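Local coordinates for chorismate synthase (Campylobacter jejuni, PDB 1SQ1), which probably catalyses the FMNH2-dependent anti-1,4-elimination of phosphate and hydrogen from 5-enolpyruvylshikimate-3-phosphate, which yields chorismate for aromatic amino acid biosynthesis, at residues K164-D169 with F208-G213. Numbering follows the deposited sequence.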
loop_
_atom_site.group_PDB
_atom_site.type_symbol
_atom_site.label_atom_id
_atom_site.label_comp_id
_atom_site.label_asym_id
_atom_site.label_seq_id
_atom_site.Cartn_x
_atom_site.Cartn_y
_atom_site.Cartn_z
ATOM N N LYS A 164 16.932 -35.561 -10.508
ATOM C CA LYS A 164 17.579 -34.266 -10.368
ATOM C C LYS A 164 16.606 -33.158 -10.768
ATOM O O LYS A 164 15.781 -33.342 -11.662
ATOM C CB LYS A 164 18.824 -34.214 -11.249
ATOM C CG LYS A 164 20.034 -34.936 -10.673
ATOM C CD LYS A 164 20.637 -34.113 -9.544
ATOM C CE LYS A 164 21.975 -34.664 -9.069
ATOM N NZ LYS A 164 22.559 -33.793 -8.003
ATOM N N GLU A 165 16.711 -32.018 -10.093
ATOM C CA GLU A 165 15.854 -30.861 -10.351
ATOM C C GLU A 165 15.755 -30.611 -11.854
ATOM O O GLU A 165 14.667 -30.645 -12.438
ATOM C CB GLU A 165 16.436 -29.610 -9.687
ATOM C CG GLU A 165 16.929 -29.804 -8.263
ATOM C CD GLU A 165 15.805 -29.904 -7.260
ATOM O OE1 GLU A 165 14.925 -30.778 -7.422
ATOM O OE2 GLU A 165 15.805 -29.108 -6.298
ATOM N N GLU A 166 16.906 -30.360 -12.473
ATOM C CA GLU A 166 16.972 -30.084 -13.905
ATOM C C GLU A 166 16.915 -31.389 -14.708
ATOM O O GLU A 166 17.482 -31.484 -15.793
ATOM C CB GLU A 166 18.267 -29.311 -14.226
ATOM C CG GLU A 166 18.594 -28.125 -13.268
ATOM C CD GLU A 166 17.776 -26.851 -13.522
ATOM O OE1 GLU A 166 16.569 -26.968 -13.833
ATOM O OE2 GLU A 166 18.339 -25.735 -13.382
ATOM N N GLU A 167 16.211 -32.385 -14.169
ATOM C CA GLU A 167 16.080 -33.687 -14.822
ATOM C C GLU A 167 14.627 -34.117 -15.011
ATOM O O GLU A 167 14.342 -35.077 -15.722
ATOM C CB GLU A 167 16.820 -34.745 -14.011
ATOM C CG GLU A 167 17.060 -36.028 -14.760
ATOM C CD GLU A 167 18.000 -36.951 -14.019
ATOM O OE1 GLU A 167 19.107 -36.499 -13.654
ATOM O OE2 GLU A 167 17.636 -38.125 -13.803
ATOM N N PHE A 168 13.717 -33.407 -14.353
ATOM C CA PHE A 168 12.297 -33.702 -14.460
ATOM C C PHE A 168 11.855 -33.428 -15.893
ATOM O O PHE A 168 12.237 -32.418 -16.485
ATOM C CB PHE A 168 11.485 -32.828 -13.493
ATOM C CG PHE A 168 11.738 -33.120 -12.036
ATOM C CD1 PHE A 168 12.411 -32.207 -11.234
ATOM C CD2 PHE A 168 11.280 -34.298 -11.458
ATOM C CE1 PHE A 168 12.620 -32.468 -9.879
ATOM C CE2 PHE A 168 11.489 -34.560 -10.109
ATOM C CZ PHE A 168 12.157 -33.644 -9.322
ATOM N N ASP A 169 11.033 -34.315 -16.440
ATOM C CA ASP A 169 10.572 -34.170 -17.811
ATOM C C ASP A 169 9.357 -33.272 -17.964
ATOM O O ASP A 169 8.229 -33.698 -17.732
ATOM C CB ASP A 169 10.249 -35.539 -18.395
ATOM C CG ASP A 169 10.288 -35.543 -19.904
ATOM O OD1 ASP A 169 9.704 -34.618 -20.516
ATOM O OD2 ASP A 169 10.901 -36.475 -20.475
ATOM N N PHE A 208 6.612 -28.898 -8.456
ATOM C CA PHE A 208 7.889 -28.320 -8.867
ATOM C C PHE A 208 7.694 -27.208 -9.898
ATOM O O PHE A 208 7.181 -27.446 -10.991
ATOM C CB PHE A 208 8.791 -29.392 -9.473
ATOM C CG PHE A 208 10.122 -28.871 -9.935
ATOM C CD1 PHE A 208 11.043 -28.367 -9.022
ATOM C CD2 PHE A 208 10.455 -28.876 -11.286
ATOM C CE1 PHE A 208 12.281 -27.876 -9.449
ATOM C CE2 PHE A 208 11.690 -28.386 -11.719
ATOM C CZ PHE A 208 12.604 -27.886 -10.801
ATOM N N THR A 209 8.103 -25.995 -9.551
ATOM C CA THR A 209 7.973 -24.868 -10.465
ATOM C C THR A 209 9.346 -24.387 -10.882
ATOM O O THR A 209 10.151 -23.962 -10.055
ATOM C CB THR A 209 7.254 -23.682 -9.837
ATOM O OG1 THR A 209 5.967 -24.087 -9.349
ATOM C CG2 THR A 209 7.084 -22.599 -10.876
ATOM N N LYS A 210 9.602 -24.461 -12.179
ATOM C CA LYS A 210 10.874 -24.044 -12.732
ATOM C C LYS A 210 10.672 -22.816 -13.598
ATOM O O LYS A 210 9.721 -22.748 -14.379
ATOM C CB LYS A 210 11.473 -25.184 -13.557
ATOM C CG LYS A 210 12.650 -24.790 -14.425
ATOM C CD LYS A 210 13.538 -25.989 -14.678
ATOM C CE LYS A 210 14.084 -26.004 -16.089
ATOM N NZ LYS A 210 13.000 -26.322 -17.068
ATOM N N VAL A 211 11.554 -21.831 -13.444
ATOM C CA VAL A 211 11.464 -20.619 -14.241
ATOM C C VAL A 211 12.788 -20.419 -14.969
ATOM O O VAL A 211 13.845 -20.340 -14.336
ATOM C CB VAL A 211 11.168 -19.390 -13.364
ATOM C CG1 VAL A 211 10.869 -18.191 -14.240
ATOM C CG2 VAL A 211 9.997 -19.677 -12.442
ATOM N N SER A 212 12.723 -20.356 -16.297
ATOM C CA SER A 212 13.910 -20.184 -17.137
ATOM C C SER A 212 13.918 -18.811 -17.794
ATOM O O SER A 212 12.901 -18.112 -17.811
ATOM C CB SER A 212 13.931 -21.240 -18.233
ATOM O OG SER A 212 12.768 -21.109 -19.034
ATOM N N GLY A 213 15.068 -18.443 -18.356
ATOM C CA GLY A 213 15.200 -17.154 -19.006
ATOM C C GLY A 213 15.066 -16.059 -17.975
ATOM O O GLY A 213 14.479 -15.009 -18.228
#
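F168 lays the CD1 corner of its ring over one face of F208, displaced toward the rim, while the backbone O of E165 approaches the F208 ring obliquely near CE2 and CZ. Here a short 3-10 turn, residues 165-167, in the loop from strand 159-160 to helix 170-175, packs on one face of an antiparallel sheet at strand 205-212. The two ring planes meet at 43° with centroids 5.0 Å apart, an oblique aromatic pair. The F168 ring in turn has K164 O over one of its faces. F208 and K210, alternate residues of their strand, both direct their side chains toward this loop, whereas T209 and V211 pack against helix 325-346 instead. Phenylalanine suits both buried positions, since each ring also meets F154 of strand 148-156 and L181, forming a small apolar cluster. With CG anti to the backbone N (chi1 179°), the F208 ring extends toward the loop. E165 packs its CB against F208, 4.3 Å from CZ, and touches I287, while its carboxylate forms a salt bridge with K289. At the exposed margin the contact passes to charged side chains, whose long chains can lay methylenes at the edge. E166 starts out away from the strand, but a bend at chi2 (-78°) brings its carboxylate back across the K210 chain at about a right angle. The opposite charges probably attract each other without pairing directly: OE1 of E166 lies 3.3 Å from CD of K210, but 4.9 Å from its NZ.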